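Reducing-end xylose-releasing exo-oligoxylanase Rex8A (Paenibacillus barcinonensis, PDB 6SUD) hydrolyses short xylooligosaccharides, linear or branched, from their reducing ends, releasing xylose during xylan breakdown. Local coordinates at residues Tyr14-Phe18 and Leu373-Val379; Phe88-Asn93 and Pro150-Gln156; Arg158-His162 and Phe206-Asn211. The protein carries 1 engineered substitution. All blocks are in the same frame, centred on the assembly; numbering follows the deposited sequence.

Contact 1: residues Tyr14-Phe18 and Leu373-Val379; sequences YANLF and LSGNYRV
L373 O, in the last turn of helix 359-373, takes F18 N at 3.1 Å and, by a weak and more bent bond, L17 N, so the C-terminal end of the last helix of this family 8 glycoside hydrolase, closed by a Schellman motif, meets the N-terminal end of another. N16 caps helix 17-20 at that point, its OD1 bonded to Q19 N. At the far end V379 N donates to Y14 OH over 2.9 Å. Side-chain packing is CH-pi at both ends. The aliphatic chain of R378 crosses one face of the Y14 ring at a slant, CG over its centre, 3.7 Å from the centroid. Extended from CG to NE, it carries the guanidinium nearly parallel to the ring, the planes 6° apart, and NE and NH2 both grip G375 O, NE at 2.8 Å. L373 CB likewise sits over one face of the F18 ring, while L373 CD2 makes an apolar contact with L17 CD1 at 3.7 Å. G375 has positive phi, and a side chain there would run into A15 O, which lies 3.2 Å from G375 CA. Helix 268-280 flanks Y14, Y377 and V379, with W279 NE1 bonded to Y377 O; helices 25-41 and 341-349 pack against F18, whose ring meets W349 edge-to-face.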
loop_
_atom_site.group_PDB
_atom_site.type_symbol
_atom_site.label_atom_id
_atom_site.label_comp_id
_atom_site.label_asym_id
_atom_site.label_seq_id
_atom_site.Cartn_x
_atom_site.Cartn_y
_atom_site.Cartn_z
ATOM N N TYR A 14 -6.359 -11.691 15.012
ATOM C CA TYR A 14 -6.636 -10.474 14.202
ATOM C C TYR A 14 -7.982 -9.884 14.611
ATOM O O TYR A 14 -8.964 -10.634 14.642
ATOM C CB TYR A 14 -6.585 -10.820 12.711
ATOM C CG TYR A 14 -5.182 -11.153 12.279
ATOM C CD1 TYR A 14 -4.670 -12.434 12.401
ATOM C CD2 TYR A 14 -4.333 -10.151 11.841
ATOM C CE1 TYR A 14 -3.364 -12.722 12.038
ATOM C CE2 TYR A 14 -3.029 -10.425 11.472
ATOM C CZ TYR A 14 -2.544 -11.713 11.564
ATOM O OH TYR A 14 -1.252 -11.948 11.216
ATOM N N ALA A 15 -8.017 -8.583 14.914
ATOM C CA ALA A 15 -9.267 -7.844 15.205
ATOM C C ALA A 15 -10.186 -7.955 13.992
ATOM O O ALA A 15 -9.739 -7.672 12.863
ATOM C CB ALA A 15 -9.008 -6.396 15.535
ATOM N N ASN A 16 -11.439 -8.330 14.237
ATOM C CA ASN A 16 -12.503 -8.324 13.206
ATOM C C ASN A 16 -13.437 -7.196 13.615
ATOM O O ASN A 16 -14.304 -7.435 14.477
ATOM C CB ASN A 16 -13.172 -9.694 13.075
ATOM C CG ASN A 16 -14.283 -9.737 12.044
ATOM O OD1 ASN A 16 -14.791 -8.703 11.610
ATOM N ND2 ASN A 16 -14.695 -10.934 11.660
ATOM N N LEU A 17 -13.207 -5.999 13.082
ATOM C CA LEU A 17 -13.950 -4.794 13.511
ATOM C C LEU A 17 -15.373 -4.855 12.976
ATOM O O LEU A 17 -16.221 -4.242 13.621
ATOM C CB LEU A 17 -13.222 -3.533 13.045
ATOM C CG LEU A 17 -11.882 -3.332 13.738
ATOM C CD1 LEU A 17 -11.366 -1.931 13.532
ATOM C CD2 LEU A 17 -12.017 -3.621 15.217
ATOM N N PHE A 18 -15.622 -5.540 11.853
ATOM C CA PHE A 18 -17.010 -5.722 11.349
ATOM C C PHE A 18 -17.793 -6.525 12.396
ATOM O O PHE A 18 -18.914 -6.146 12.724
ATOM C CB PHE A 18 -17.037 -6.368 9.963
ATOM C CG PHE A 18 -16.579 -5.490 8.821
ATOM C CD1 PHE A 18 -16.980 -4.166 8.710
ATOM C CD2 PHE A 18 -15.798 -6.011 7.800
ATOM C CE1 PHE A 18 -16.570 -3.382 7.639
ATOM C CE2 PHE A 18 -15.384 -5.230 6.732
ATOM C CZ PHE A 18 -15.772 -3.914 6.650
ATOM N N LEU A 373 -10.625 -4.765 7.983
ATOM C CA LEU A 373 -11.722 -4.597 8.965
ATOM C C LEU A 373 -12.388 -5.954 9.235
ATOM O O LEU A 373 -13.007 -6.100 10.305
ATOM C CB LEU A 373 -12.715 -3.548 8.453
ATOM C CG LEU A 373 -12.228 -2.093 8.453
ATOM C CD1 LEU A 373 -13.346 -1.152 8.028
ATOM C CD2 LEU A 373 -11.695 -1.665 9.806
ATOM N N SER A 374 -12.220 -6.930 8.344
ATOM C CA SER A 374 -12.775 -8.301 8.504
ATOM C C SER A 374 -11.756 -9.214 9.207
ATOM O O SER A 374 -12.099 -10.375 9.491
ATOM C CB SER A 374 -13.253 -8.859 7.182
ATOM O OG SER A 374 -12.185 -9.070 6.281
ATOM N N GLY A 375 -10.555 -8.699 9.495
ATOM C CA GLY A 375 -9.470 -9.441 10.168
ATOM C C GLY A 375 -8.763 -10.406 9.227
ATOM O O GLY A 375 -8.254 -11.435 9.718
ATOM N N ASN A 376 -8.686 -10.076 7.936
ATOM C CA ASN A 376 -8.126 -10.964 6.882
ATOM C C ASN A 376 -6.879 -10.343 6.230
ATOM O O ASN A 376 -6.413 -10.882 5.211
ATOM C CB ASN A 376 -9.205 -11.324 5.864
ATOM C CG ASN A 376 -10.213 -12.270 6.480
ATOM O OD1 ASN A 376 -9.830 -13.325 6.979
ATOM N ND2 ASN A 376 -11.487 -11.896 6.487
ATOM N N TYR A 377 -6.344 -9.241 6.756
ATOM C CA TYR A 377 -5.065 -8.672 6.253
ATOM C C TYR A 377 -3.986 -9.155 7.212
ATOM O O TYR A 377 -3.778 -8.490 8.247
ATOM C CB TYR A 377 -5.112 -7.148 6.153
ATOM C CG TYR A 377 -4.176 -6.517 5.151
ATOM C CD1 TYR A 377 -2.995 -7.124 4.752
ATOM C CD2 TYR A 377 -4.438 -5.245 4.670
ATOM C CE1 TYR A 377 -2.123 -6.502 3.873
ATOM C CE2 TYR A 377 -3.573 -4.605 3.797
ATOM C CZ TYR A 377 -2.413 -5.240 3.384
ATOM O OH TYR A 377 -1.554 -4.629 2.519
ATOM N N ARG A 378 -3.389 -10.309 6.912
ATOM C CA ARG A 378 -2.598 -11.084 7.901
ATOM C C ARG A 378 -1.141 -11.245 7.476
ATOM O O ARG A 378 -0.809 -11.151 6.277
ATOM C CB ARG A 378 -3.211 -12.468 8.113
ATOM C CG ARG A 378 -4.679 -12.409 8.497
ATOM C CD ARG A 378 -5.259 -13.766 8.803
ATOM N NE ARG A 378 -6.597 -13.614 9.353
ATOM C CZ ARG A 378 -7.304 -14.595 9.902
ATOM N NH1 ARG A 378 -6.796 -15.817 9.982
ATOM N NH2 ARG A 378 -8.524 -14.354 10.352
ATOM N N VAL A 379 -0.316 -11.501 8.471
ATOM C CA VAL A 379 1.081 -11.954 8.258
ATOM C C VAL A 379 1.004 -13.442 7.953
ATOM O O VAL A 379 0.462 -14.166 8.806
ATOM C CB VAL A 379 1.930 -11.716 9.516
ATOM C CG1 VAL A 379 3.349 -12.223 9.337
ATOM C CG2 VAL A 379 1.922 -10.265 9.940
#

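Contact 2: residues Phe88-Asn93 and Pro150-Gln156; sequences FDRLWN and PYDYQAQ
Y153 OH donates a short 2.5 Å hydrogen bond to D89 OD1, fastening the start of helix 153-170 to helix 85-99 within the (alpha/alpha)6 barrel of glycoside hydrolase family 8. The bond uses the syn lone pair of OD1, and the carboxylate is nearly coplanar with the phenol ring, 14° apart. The edge of F88 is turned toward the face of Y153 in an offset edge-to-face pair, centroids 5.6 Å apart. On the next turn W92 NE1 donates to P150 O at 2.9 Å; the oxygen lies in the indole plane, whereas the nitrogen stands above the carbonyl plane. With CG anti to the backbone N (chi1 174°), the W92 indole reaches across to P150 and also meets Q156 OE1 at its edge. Y151 CD1 meets D89 OD1 at 3.4 Å, and Y151 OH lies near the N93 amide without bonding it.

In the next shell, K85 NZ forms a salt bridge with D89 OD2 and bonds Y153 OH, which would probably favour a charged carboxylate. Q156 bends at its second torsion and gives NE2 to D152 OD1 in an almost straight bond, fixing the amide beside the indole. N93 ND2 is held by D55 O. Y151 OH reaches a water at 2.5 Å that donates a weak bond to D89 O.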
loop_
_atom_site.group_PDB
_atom_site.type_symbol
_atom_site.label_atom_id
_atom_site.label_comp_id
_atom_site.label_asym_id
_atom_site.label_seq_id
_atom_site.Cartn_x
_atom_site.Cartn_y
_atom_site.Cartn_z
ATOM N N PHE A 88 -2.554 -14.433 -8.680
ATOM C CA PHE A 88 -1.248 -13.952 -8.162
ATOM C C PHE A 88 -0.179 -14.210 -9.225
ATOM O O PHE A 88 0.574 -13.279 -9.588
ATOM C CB PHE A 88 -0.875 -14.667 -6.865
ATOM C CG PHE A 88 0.426 -14.216 -6.256
ATOM C CD1 PHE A 88 1.636 -14.667 -6.754
ATOM C CD2 PHE A 88 0.434 -13.334 -5.190
ATOM C CE1 PHE A 88 2.831 -14.265 -6.175
ATOM C CE2 PHE A 88 1.625 -12.920 -4.617
ATOM C CZ PHE A 88 2.819 -13.372 -5.126
ATOM N N ASP A 89 -0.121 -15.468 -9.668
ATOM C CA ASP A 89 0.869 -15.995 -10.638
ATOM C C ASP A 89 0.723 -15.276 -11.983
ATOM O O ASP A 89 1.756 -14.985 -12.614
ATOM C CB ASP A 89 0.738 -17.516 -10.743
ATOM C CG ASP A 89 1.402 -18.251 -9.584
ATOM O OD1 ASP A 89 2.147 -17.607 -8.825
ATOM O OD2 ASP A 89 1.150 -19.460 -9.427
ATOM N N ARG A 90 -0.505 -15.026 -12.448
ATOM C CA ARG A 90 -0.737 -14.254 -13.697
ATOM C C ARG A 90 -0.195 -12.824 -13.558
ATOM O O ARG A 90 0.495 -12.363 -14.497
ATOM C CB ARG A 90 -2.220 -14.201 -14.064
ATOM C CG ARG A 90 -2.760 -15.458 -14.741
ATOM C CD ARG A 90 -4.226 -15.237 -15.078
ATOM N NE ARG A 90 -4.811 -16.317 -15.883
ATOM C CZ ARG A 90 -4.791 -16.398 -17.208
ATOM N NH1 ARG A 90 -4.194 -15.466 -17.936
ATOM N NH2 ARG A 90 -5.367 -17.435 -17.805
ATOM N N LEU A 91 -0.493 -12.139 -12.453
ATOM C CA LEU A 91 -0.005 -10.750 -12.227
ATOM C C LEU A 91 1.524 -10.745 -12.128
ATOM O O LEU A 91 2.161 -9.923 -12.792
ATOM C CB LEU A 91 -0.615 -10.181 -10.942
ATOM C CG LEU A 91 -2.102 -9.842 -11.043
ATOM C CD1 LEU A 91 -2.713 -9.593 -9.680
ATOM C CD2 LEU A 91 -2.314 -8.659 -11.962
ATOM N N TRP A 92 2.087 -11.648 -11.334
ATOM C CA TRP A 92 3.560 -11.711 -11.141
ATOM C C TRP A 92 4.245 -11.959 -12.491
ATOM O O TRP A 92 5.274 -11.295 -12.787
ATOM C CB TRP A 92 3.960 -12.748 -10.092
ATOM C CG TRP A 92 5.446 -12.918 -9.981
ATOM C CD1 TRP A 92 6.147 -14.081 -10.109
ATOM C CD2 TRP A 92 6.425 -11.881 -9.790
ATOM N NE1 TRP A 92 7.489 -13.847 -9.973
ATOM C CE2 TRP A 92 7.695 -12.506 -9.790
ATOM C CE3 TRP A 92 6.361 -10.488 -9.623
ATOM C CZ2 TRP A 92 8.882 -11.794 -9.614
ATOM C CZ3 TRP A 92 7.529 -9.783 -9.452
ATOM C CH2 TRP A 92 8.773 -10.431 -9.450
ATOM N N ASN A 93 3.710 -12.880 -13.285
ATOM C CA ASN A 93 4.307 -13.251 -14.591
ATOM C C ASN A 93 4.329 -12.018 -15.494
ATOM O O ASN A 93 5.376 -11.777 -16.134
ATOM C CB ASN A 93 3.595 -14.444 -15.227
ATOM C CG ASN A 93 4.416 -15.067 -16.331
ATOM O OD1 ASN A 93 5.643 -14.902 -16.383
ATOM N ND2 ASN A 93 3.752 -15.794 -17.207
ATOM N N PRO A 150 9.793 -18.300 -12.997
ATOM C CA PRO A 150 9.895 -17.158 -12.083
ATOM C C PRO A 150 9.079 -17.270 -10.783
ATOM O O PRO A 150 9.008 -16.302 -10.033
ATOM C CB PRO A 150 9.328 -16.020 -12.947
ATOM C CG PRO A 150 8.279 -16.685 -13.821
ATOM C CD PRO A 150 8.690 -18.134 -13.961
ATOM N N TYR A 151 8.500 -18.439 -10.498
ATOM C CA TYR A 151 7.603 -18.604 -9.320
ATOM C C TYR A 151 8.396 -19.118 -8.115
ATOM O O TYR A 151 7.768 -19.651 -7.190
ATOM C CB TYR A 151 6.399 -19.470 -9.712
ATOM C CG TYR A 151 5.706 -19.001 -10.971
ATOM C CD1 TYR A 151 4.773 -17.978 -10.956
ATOM C CD2 TYR A 151 5.997 -19.571 -12.200
ATOM C CE1 TYR A 151 4.167 -17.537 -12.122
ATOM C CE2 TYR A 151 5.382 -19.162 -13.371
ATOM C CZ TYR A 151 4.460 -18.135 -13.335
ATOM O OH TYR A 151 3.850 -17.703 -14.490
ATOM N N ASP A 152 9.727 -18.944 -8.127
ATOM C CA ASP A 152 10.609 -19.125 -6.946
ATOM C C ASP A 152 10.488 -17.862 -6.079
ATOM O O ASP A 152 11.450 -17.084 -6.010
ATOM C CB ASP A 152 12.056 -19.426 -7.357
ATOM C CG ASP A 152 12.690 -18.430 -8.313
ATOM O OD1 ASP A 152 11.991 -17.953 -9.194
ATOM O OD2 ASP A 152 13.906 -18.155 -8.169
ATOM N N TYR A 153 9.334 -17.697 -5.421
ATOM C CA TYR A 153 8.864 -16.422 -4.817
ATOM C C TYR A 153 9.878 -15.840 -3.823
ATOM O O TYR A 153 10.165 -14.623 -3.912
ATOM C CB TYR A 153 7.532 -16.631 -4.097
ATOM C CG TYR A 153 6.464 -17.276 -4.930
ATOM C CD1 TYR A 153 5.954 -16.656 -6.058
ATOM C CD2 TYR A 153 5.929 -18.499 -4.568
ATOM C CE1 TYR A 153 4.947 -17.237 -6.811
ATOM C CE2 TYR A 153 4.921 -19.095 -5.310
ATOM C CZ TYR A 153 4.430 -18.464 -6.436
ATOM O OH TYR A 153 3.431 -19.041 -7.171
ATOM N N GLN A 154 10.406 -16.657 -2.900
ATOM C CA GLN A 154 11.321 -16.155 -1.836
ATOM C C GLN A 154 12.565 -15.550 -2.489
ATOM O O GLN A 154 12.936 -14.427 -2.108
ATOM C CB GLN A 154 11.733 -17.245 -0.843
ATOM C CG GLN A 154 12.474 -16.701 0.369
ATOM C CD GLN A 154 13.049 -17.805 1.227
ATOM O OE1 GLN A 154 12.517 -18.138 2.281
ATOM N NE2 GLN A 154 14.140 -18.397 0.772
ATOM N N ALA A 155 13.190 -16.251 -3.441
ATOM C CA ALA A 155 14.429 -15.765 -4.104
ATOM C C ALA A 155 14.116 -14.510 -4.933
ATOM O O ALA A 155 14.971 -13.591 -4.992
ATOM C CB ALA A 155 15.053 -16.855 -4.935
ATOM N N GLN A 156 12.926 -14.450 -5.536
ATOM C CA GLN A 156 12.458 -13.268 -6.309
ATOM C C GLN A 156 12.326 -12.070 -5.363
ATOM O O GLN A 156 12.830 -11.007 -5.705
ATOM C CB GLN A 156 11.142 -13.559 -7.040
ATOM C CG GLN A 156 11.256 -14.597 -8.164
ATOM C CD GLN A 156 12.132 -14.171 -9.320
ATOM O OE1 GLN A 156 12.313 -12.985 -9.600
ATOM N NE2 GLN A 156 12.681 -15.152 -10.024
HETATM O O HOH W 1 1.374 -17.705 -14.513
#

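Contact 3: residues Arg158-His162 and Phe206-Asn211; sequences RKILH and FAQYAN
The C-terminal end of helix 200-209 is clamped to helix 153-170 by an arginine that binds its last turn. R158 NE and NH2 both donate to Y209 O, side-on, NE at 2.8 Å and NH2 at 3.1 Å. The oxygen lies close to the guanidinium plane; NE approaches in the carbonyl plane, but NH2 stands 45° above it. The R158 chain, extended from CG to NE, runs past the N211 amide, with CD 3.5 Å from N211 OD1. An alanine here takes away both donors to Y209 O, and the end of helix 200-209 would probably be less firmly tied to helix 153-170.

One turn on, L161 CD1 sits over the centre of the F206 ring in a CH-pi contact, 3.5 Å from the centroid and 14° off the normal. CG of L161 lies anti to the carbonyl carbon (chi1 -70°), which carries both methyls to the ring, CD2 lying beside F206 CE2 at 3.8 Å. Two waters extend the join: one donates to R158 O and accepts from N211 N, the other lies between H162 ND1 and N211 ND2, accepting from the latter. Helix 127-144 packs against L161 through A134 and F138. W218 of helix 215-232 touches L161 and A210, and its ring meets F206 edge-to-face.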
loop_
_atom_site.group_PDB
_atom_site.type_symbol
_atom_site.label_atom_id
_atom_site.label_comp_id
_atom_site.label_asym_id
_atom_site.label_seq_id
_atom_site.Cartn_x
_atom_site.Cartn_y
_atom_site.Cartn_z
ATOM N N ARG A 158 13.871 -11.554 -2.476
ATOM C CA ARG A 158 15.228 -11.237 -1.948
ATOM C C ARG A 158 16.030 -10.475 -2.999
ATOM O O ARG A 158 16.785 -9.570 -2.619
ATOM C CB ARG A 158 15.957 -12.511 -1.526
ATOM C CG ARG A 158 15.470 -13.025 -0.184
ATOM C CD ARG A 158 15.983 -14.404 0.163
ATOM N NE ARG A 158 15.695 -14.719 1.554
ATOM C CZ ARG A 158 16.015 -15.858 2.152
ATOM N NH1 ARG A 158 16.641 -16.808 1.469
ATOM N NH2 ARG A 158 15.705 -16.041 3.423
ATOM N N LYS A 159 15.856 -10.848 -4.262
ATOM C CA LYS A 159 16.458 -10.163 -5.434
ATOM C C LYS A 159 15.989 -8.703 -5.510
ATOM O O LYS A 159 16.832 -7.819 -5.731
ATOM C CB LYS A 159 16.054 -10.921 -6.694
ATOM C CG LYS A 159 16.574 -10.370 -8.003
ATOM C CD LYS A 159 16.150 -11.248 -9.161
ATOM C CE LYS A 159 16.340 -10.582 -10.501
ATOM N NZ LYS A 159 16.292 -11.582 -11.588
ATOM N N ILE A 160 14.682 -8.459 -5.379
ATOM C CA ILE A 160 14.125 -7.073 -5.390
ATOM C C ILE A 160 14.764 -6.283 -4.240
ATOM O O ILE A 160 15.305 -5.182 -4.492
ATOM C CB ILE A 160 12.585 -7.087 -5.305
ATOM C CG1 ILE A 160 11.974 -7.830 -6.494
ATOM C CG2 ILE A 160 12.053 -5.662 -5.176
ATOM C CD1 ILE A 160 10.460 -7.965 -6.442
ATOM N N LEU A 161 14.723 -6.813 -3.015
ATOM C CA LEU A 161 15.159 -6.062 -1.807
ATOM C C LEU A 161 16.689 -5.914 -1.815
ATOM O O LEU A 161 17.178 -4.907 -1.278
ATOM C CB LEU A 161 14.675 -6.769 -0.538
ATOM C CG LEU A 161 13.169 -6.735 -0.281
ATOM C CD1 LEU A 161 12.864 -7.271 1.108
ATOM C CD2 LEU A 161 12.608 -5.328 -0.438
ATOM N N HIS A 162 17.422 -6.855 -2.411
ATOM C CA HIS A 162 18.888 -6.691 -2.637
ATOM C C HIS A 162 19.148 -5.420 -3.459
ATOM O O HIS A 162 19.965 -4.582 -3.020
ATOM C CB HIS A 162 19.515 -7.899 -3.333
ATOM C CG HIS A 162 20.952 -7.651 -3.638
ATOM N ND1 HIS A 162 21.908 -7.676 -2.655
ATOM C CD2 HIS A 162 21.587 -7.312 -4.784
ATOM C CE1 HIS A 162 23.081 -7.389 -3.179
ATOM N NE2 HIS A 162 22.911 -7.152 -4.483
ATOM N N PHE A 206 10.700 -7.979 6.527
ATOM C CA PHE A 206 11.936 -8.025 5.704
ATOM C C PHE A 206 13.123 -8.375 6.605
ATOM O O PHE A 206 14.030 -9.085 6.134
ATOM C CB PHE A 206 12.184 -6.705 4.987
ATOM C CG PHE A 206 11.144 -6.314 3.972
ATOM C CD1 PHE A 206 10.161 -7.200 3.551
ATOM C CD2 PHE A 206 11.161 -5.034 3.442
ATOM C CE1 PHE A 206 9.220 -6.805 2.609
ATOM C CE2 PHE A 206 10.236 -4.648 2.491
ATOM C CZ PHE A 206 9.272 -5.539 2.073
ATOM N N ALA A 207 13.096 -7.937 7.865
ATOM C CA ALA A 207 14.176 -8.221 8.840
ATOM C C ALA A 207 14.188 -9.716 9.180
ATOM O O ALA A 207 15.211 -10.173 9.704
ATOM C CB ALA A 207 14.057 -7.367 10.079
ATOM N N GLN A 208 13.091 -10.434 8.921
ATOM C CA GLN A 208 12.989 -11.905 9.114
ATOM C C GLN A 208 13.341 -12.643 7.821
ATOM O O GLN A 208 13.917 -13.747 7.922
ATOM C CB GLN A 208 11.574 -12.315 9.519
ATOM C CG GLN A 208 11.052 -11.612 10.755
ATOM C CD GLN A 208 11.523 -12.287 12.013
ATOM O OE1 GLN A 208 10.796 -13.078 12.609
ATOM N NE2 GLN A 208 12.749 -11.995 12.416
ATOM N N TYR A 209 12.923 -12.120 6.662
ATOM C CA TYR A 209 12.833 -12.919 5.407
ATOM C C TYR A 209 13.860 -12.510 4.346
ATOM O O TYR A 209 14.105 -13.335 3.445
ATOM C CB TYR A 209 11.429 -12.843 4.803
ATOM C CG TYR A 209 10.318 -13.209 5.756
ATOM C CD1 TYR A 209 10.469 -14.227 6.686
ATOM C CD2 TYR A 209 9.103 -12.546 5.717
ATOM C CE1 TYR A 209 9.455 -14.560 7.569
ATOM C CE2 TYR A 209 8.076 -12.873 6.585
ATOM C CZ TYR A 209 8.253 -13.880 7.515
ATOM O OH TYR A 209 7.233 -14.193 8.367
ATOM N N ALA A 210 14.463 -11.327 4.432
ATOM C CA ALA A 210 15.381 -10.819 3.385
ATOM C C ALA A 210 16.726 -11.542 3.496
ATOM O O ALA A 210 16.898 -12.336 4.433
ATOM C CB ALA A 210 15.551 -9.323 3.494
ATOM N N ASN A 211 17.632 -11.265 2.568
ATOM C CA ASN A 211 19.040 -11.732 2.640
ATOM C C ASN A 211 19.602 -11.422 4.035
ATOM O O ASN A 211 19.390 -10.302 4.537
ATOM C CB ASN A 211 19.896 -11.112 1.540
ATOM C CG ASN A 211 19.648 -11.727 0.180
ATOM O OD1 ASN A 211 19.117 -12.832 0.065
ATOM N ND2 ASN A 211 19.994 -10.998 -0.865
HETATM O O HOH W 2 17.077 -9.413 0.278
HETATM O O HOH W 3 21.360 -8.529 -0.161
#

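Overall arrangement
Contacts 2 and 3 share helix 153-170 and follow one another along the chain: its start is joined to helix 85-99, and its next turns to the end of helix 200-209. Their centres are 15 Å apart, and they touch where W92 CH2 packs on I160 CD1 at 4.2 Å. Contact 1 ties together regions near the two chain ends, and both other contacts fall in the sequence between its segments. It stands apart from both, its centre about 25 Å from that of contact 2 and 26 Å from that of contact 3. Contacts 2 and 3 instead join helices of the first and middle parts of the (alpha/alpha)6 barrel that carries the xylose-binding active site.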